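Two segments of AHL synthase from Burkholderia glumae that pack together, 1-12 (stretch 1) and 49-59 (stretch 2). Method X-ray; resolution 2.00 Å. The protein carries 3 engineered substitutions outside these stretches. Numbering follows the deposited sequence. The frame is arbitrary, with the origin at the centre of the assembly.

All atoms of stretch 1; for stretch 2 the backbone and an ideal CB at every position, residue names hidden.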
# COMPACT_ATOMS: atom_id res chain seq x y z
N MET A 1 1.87 -16.67 -4.40
CA MET A 1 2.71 -15.70 -5.15
C MET A 1 4.06 -15.49 -4.47
O MET A 1 4.28 -15.94 -3.35
CB MET A 1 1.99 -14.36 -5.26
CG MET A 1 1.67 -13.74 -3.91
SD MET A 1 1.55 -11.96 -4.01
CE MET A 1 -0.18 -11.76 -4.50
N GLN A 2 4.95 -14.80 -5.16
CA GLN A 2 6.28 -14.49 -4.65
C GLN A 2 6.36 -12.96 -4.64
O GLN A 2 5.90 -12.32 -5.58
CB GLN A 2 7.34 -15.10 -5.57
CG GLN A 2 8.77 -14.94 -5.10
CD GLN A 2 9.68 -16.05 -5.61
OE1 GLN A 2 9.85 -16.22 -6.82
NE2 GLN A 2 10.25 -16.81 -4.69
N THR A 3 6.92 -12.39 -3.59
CA THR A 3 7.00 -10.94 -3.49
C THR A 3 8.40 -10.37 -3.76
O THR A 3 9.41 -10.99 -3.43
CB THR A 3 6.52 -10.46 -2.11
OG1 THR A 3 7.39 -10.98 -1.10
CG2 THR A 3 5.10 -10.96 -1.84
N PHE A 4 8.42 -9.19 -4.37
CA PHE A 4 9.66 -8.50 -4.72
C PHE A 4 9.59 -7.06 -4.25
O PHE A 4 8.72 -6.30 -4.69
CB PHE A 4 9.86 -8.51 -6.24
CG PHE A 4 9.94 -9.89 -6.83
CD1 PHE A 4 8.80 -10.69 -6.92
CD2 PHE A 4 11.16 -10.39 -7.27
CE1 PHE A 4 8.88 -11.97 -7.44
CE2 PHE A 4 11.24 -11.68 -7.80
CZ PHE A 4 10.10 -12.47 -7.88
N VAL A 5 10.50 -6.68 -3.36
CA VAL A 5 10.54 -5.32 -2.85
C VAL A 5 11.65 -4.52 -3.53
O VAL A 5 12.82 -4.91 -3.51
CB VAL A 5 10.77 -5.31 -1.33
CG1 VAL A 5 10.76 -3.88 -0.81
CG2 VAL A 5 9.69 -6.12 -0.64
N HIS A 6 11.27 -3.41 -4.15
CA HIS A 6 12.20 -2.54 -4.85
C HIS A 6 12.40 -1.26 -4.04
O HIS A 6 11.48 -0.45 -3.92
CB HIS A 6 11.65 -2.20 -6.23
CG HIS A 6 11.40 -3.40 -7.10
ND1 HIS A 6 12.35 -3.88 -7.98
CD2 HIS A 6 10.33 -4.22 -7.21
CE1 HIS A 6 11.86 -4.95 -8.60
NE2 HIS A 6 10.64 -5.17 -8.15
N GLU A 7 13.59 -1.09 -3.46
CA GLU A 7 13.90 0.09 -2.66
C GLU A 7 15.29 0.63 -2.96
O GLU A 7 15.99 1.11 -2.07
CB GLU A 7 13.77 -0.25 -1.16
CG GLU A 7 14.45 -1.54 -0.76
CD GLU A 7 14.12 -2.00 0.66
OE1 GLU A 7 14.18 -3.22 0.90
OE2 GLU A 7 13.82 -1.16 1.53
N ALA A 8 15.68 0.59 -4.24
CA ALA A 8 16.99 1.05 -4.67
C ALA A 8 16.97 2.34 -5.48
O ALA A 8 17.80 2.54 -6.37
CB ALA A 8 17.68 -0.05 -5.48
N GLY A 9 16.03 3.23 -5.18
CA GLY A 9 15.95 4.47 -5.93
C GLY A 9 15.10 4.28 -7.17
O GLY A 9 14.24 3.41 -7.21
N ARG A 10 15.34 5.10 -8.20
CA ARG A 10 14.57 5.01 -9.43
C ARG A 10 14.45 3.58 -9.97
O ARG A 10 15.45 2.88 -10.18
CB ARG A 10 15.18 5.93 -10.49
CG ARG A 10 14.36 6.05 -11.76
CD ARG A 10 14.99 7.08 -12.69
NE ARG A 10 15.16 8.36 -12.01
CZ ARG A 10 15.78 9.41 -12.53
NH1 ARG A 10 16.30 9.35 -13.75
NH2 ARG A 10 15.88 10.53 -11.82
N LEU A 11 13.22 3.15 -10.20
CA LEU A 11 12.94 1.81 -10.72
C LEU A 11 13.53 1.62 -12.11
O LEU A 11 13.59 2.56 -12.90
CB LEU A 11 11.43 1.58 -10.84
CG LEU A 11 10.58 1.27 -9.61
CD1 LEU A 11 9.12 1.18 -10.04
CD2 LEU A 11 11.04 -0.04 -8.99
N PRO A 12 14.00 0.40 -12.41
CA PRO A 12 14.55 0.22 -13.75
C PRO A 12 13.39 0.40 -14.73
O PRO A 12 12.25 0.06 -14.42
CB PRO A 12 15.10 -1.21 -13.71
CG PRO A 12 14.29 -1.88 -12.65
CD PRO A 12 14.14 -0.82 -11.60
N UNK A 49 8.03 8.57 -6.89
CA UNK A 49 9.32 9.26 -6.99
C UNK A 49 10.49 8.29 -6.91
O UNK A 49 10.31 7.11 -6.65
CB UNK A 49 9.45 10.31 -5.88
N UNK A 50 11.70 8.81 -7.11
CA UNK A 50 12.88 7.96 -7.05
C UNK A 50 13.00 7.28 -5.70
O UNK A 50 13.48 6.14 -5.61
CB UNK A 50 14.14 8.78 -7.34
N UNK A 51 12.56 7.96 -4.64
CA UNK A 51 12.66 7.42 -3.29
C UNK A 51 11.49 6.54 -2.85
O UNK A 51 11.53 5.94 -1.78
CB UNK A 51 12.80 8.58 -2.30
N UNK A 52 10.47 6.44 -3.70
CA UNK A 52 9.30 5.62 -3.38
C UNK A 52 9.70 4.15 -3.30
O UNK A 52 10.53 3.69 -4.07
CB UNK A 52 8.20 5.82 -4.42
N UNK A 53 9.11 3.43 -2.35
CA UNK A 53 9.40 2.00 -2.19
C UNK A 53 8.22 1.23 -2.77
O UNK A 53 7.07 1.59 -2.55
CB UNK A 53 9.64 1.63 -0.72
N UNK A 54 8.51 0.17 -3.52
CA UNK A 54 7.46 -0.64 -4.14
C UNK A 54 7.55 -2.13 -3.85
O UNK A 54 8.64 -2.70 -3.73
CB UNK A 54 7.49 -0.43 -5.66
N UNK A 55 6.39 -2.75 -3.76
CA UNK A 55 6.30 -4.18 -3.54
C UNK A 55 5.52 -4.73 -4.72
O UNK A 55 4.45 -4.21 -5.05
CB UNK A 55 5.64 -4.52 -2.20
N UNK A 56 6.05 -5.75 -5.38
CA UNK A 56 5.36 -6.37 -6.51
C UNK A 56 5.21 -7.86 -6.22
O UNK A 56 6.14 -8.50 -5.73
CB UNK A 56 6.12 -6.14 -7.82
N UNK A 57 4.04 -8.40 -6.51
CA UNK A 57 3.82 -9.82 -6.32
C UNK A 57 3.78 -10.42 -7.71
O UNK A 57 3.19 -9.81 -8.60
CB UNK A 57 2.54 -10.11 -5.53
N UNK A 58 4.40 -11.57 -7.91
CA UNK A 58 4.40 -12.21 -9.23
C UNK A 58 3.91 -13.66 -9.14
O UNK A 58 4.23 -14.36 -8.20
CB UNK A 58 5.80 -12.17 -9.84
N UNK A 59 3.13 -14.08 -10.13
CA UNK A 59 2.58 -15.44 -10.14
C UNK A 59 3.56 -16.46 -10.68
O UNK A 59 4.71 -16.14 -10.98
CB UNK A 59 1.30 -15.48 -10.97

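Strand 2-6 and the strand at 53-58 run antiparallel, and, as in any beta strand, alternate side chains share a face of the sheet: 54, 56 and 58 lie with Gln2, Phe4 and His6, and 55 and 57 with Thr3 and Val5.

Position 49 points away from stretch 1, which sets no demand there. It is Arg49, opening a type I turn and bridged to position 51 in its own stretch.

At position 50, CA-to-CB points sideways, 4.0 Å from ideal CB to Arg10 N, and the Arg10 guanidinium extends alongside. An acid suits, Asp or Glu by reach. The residue is Asp50, whose two carboxylate oxygens accept the hydrogen bonds of a salt bridge with Arg10: Arg10 NE to Asp50 OD1 2.9 Å and Arg10 NH2 to Asp50 OD2 3.0 Å.

Position 51 points away and many residues would do; Asp51 answers Arg49, with Arg49 NE to Asp51 OD2 at 2.8 Å. Position 52 has no stretch 1 atom near its ideal CB, and the Thr52 hydroxyl serves the turn of its own stretch, Arg49 N donating to Thr52 OG1 at 2.7 Å.

Position 53 points sideways, its ideal CB 4.6 Å from Glu7 CB, with Val5 near. A compact branched apolar residue fits extended backbone angles, and Val53 CG1 lies 4.1 Å from Val5 CG1.

Position 54 shares a face with His6, and Leu11 CD2 is 4.9 Å from its ideal CB. A large apolar or aromatic side chain could cover Leu11; Tyr54 does, CD2 lying 3.6 Å from Leu11 CD1.

Position 55 sits opposite Val5 in a non-hydrogen-bonded pair, so Val, Ile or Thr would suit. Val55 CG2 meets Val5 CG2 at 4.2 Å.

Position 56 pairs with Phe4 through two backbone hydrogen bonds, and its ideal CB is 4.6 Å from His6 NE2. A medium apolar residue can lie beside the imidazole; Leu56 CG comes 4.0 Å from His6 CD2.

Position 57 is the strictest. Its ordinary strand angles do not themselves call for glycine, but an ideal CB would clash with Met1 SD at 2.6 Å. Gly57 leaves that space to the sulfur, with Met1 SD 3.9 Å from Gly57 CA.

Position 58 has its ideal CB 3.9 Å from Phe4 CE1, inviting a long chain to cross the ring: Arg, Lys or Met. Arg58 lays CD over one face, 3.6 Å from Phe4 CE1, a CH-pi contact; its NE also donates to water 1 (Arg58 NE to water O 3.0 Å), which hydrogen-bonds to His6 NE2.

Position 59 points away and is free; it is Asp59.

Stretch 2, residues 49-59: RDDTVYVLGRD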
# COMPACT_ATOMS: atom_id res chain seq x y z
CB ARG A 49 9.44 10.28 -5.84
CG ARG A 49 8.19 11.11 -5.60
CD ARG A 49 8.37 12.09 -4.43
NE ARG A 49 8.74 11.41 -3.19
CZ ARG A 49 8.00 11.38 -2.09
NH1 ARG A 49 6.81 11.98 -2.06
NH2 ARG A 49 8.44 10.74 -1.01
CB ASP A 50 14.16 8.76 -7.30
CG ASP A 50 14.28 9.26 -8.73
OD1 ASP A 50 13.55 8.77 -9.62
OD2 ASP A 50 15.13 10.15 -8.96
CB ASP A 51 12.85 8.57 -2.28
CG ASP A 51 11.62 9.44 -2.14
OD1 ASP A 51 10.99 9.38 -1.06
OD2 ASP A 51 11.28 10.17 -3.09
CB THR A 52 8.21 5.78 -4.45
OG1 THR A 52 7.84 7.16 -4.55
CG2 THR A 52 6.98 4.97 -4.08
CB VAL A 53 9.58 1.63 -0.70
CG1 VAL A 53 9.77 0.12 -0.55
CG2 VAL A 53 10.79 2.36 -0.14
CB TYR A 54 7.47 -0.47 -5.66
CG TYR A 54 7.22 0.92 -6.16
CD1 TYR A 54 5.93 1.47 -6.17
CD2 TYR A 54 8.27 1.71 -6.63
CE1 TYR A 54 5.70 2.76 -6.64
CE2 TYR A 54 8.06 2.99 -7.10
CZ TYR A 54 6.78 3.52 -7.10
OH TYR A 54 6.58 4.79 -7.57
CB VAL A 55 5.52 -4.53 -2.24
CG1 VAL A 55 5.44 -6.05 -2.07
CG2 VAL A 55 6.19 -3.88 -1.04
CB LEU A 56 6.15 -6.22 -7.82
CG LEU A 56 6.56 -4.84 -8.35
CD1 LEU A 56 6.88 -4.97 -9.83
CD2 LEU A 56 5.44 -3.84 -8.16
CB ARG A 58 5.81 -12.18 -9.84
CG ARG A 58 6.31 -10.77 -10.18
CD ARG A 58 7.75 -10.79 -10.65
NE ARG A 58 8.26 -9.46 -11.00
CZ ARG A 58 8.03 -8.84 -12.15
NH1 ARG A 58 7.29 -9.41 -13.10
NH2 ARG A 58 8.57 -7.65 -12.37
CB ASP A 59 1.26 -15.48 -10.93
CG ASP A 59 1.45 -15.19 -12.42
OD1 ASP A 59 0.44 -14.89 -13.08
OD2 ASP A 59 2.59 -15.27 -12.94
O HOH W 1 9.88 -7.33 -9.73
O HOH W 2 11.73 1.21 -5.93
O HOH W 3 11.30 4.40 -7.16
O HOH W 4 13.63 3.44 -3.75
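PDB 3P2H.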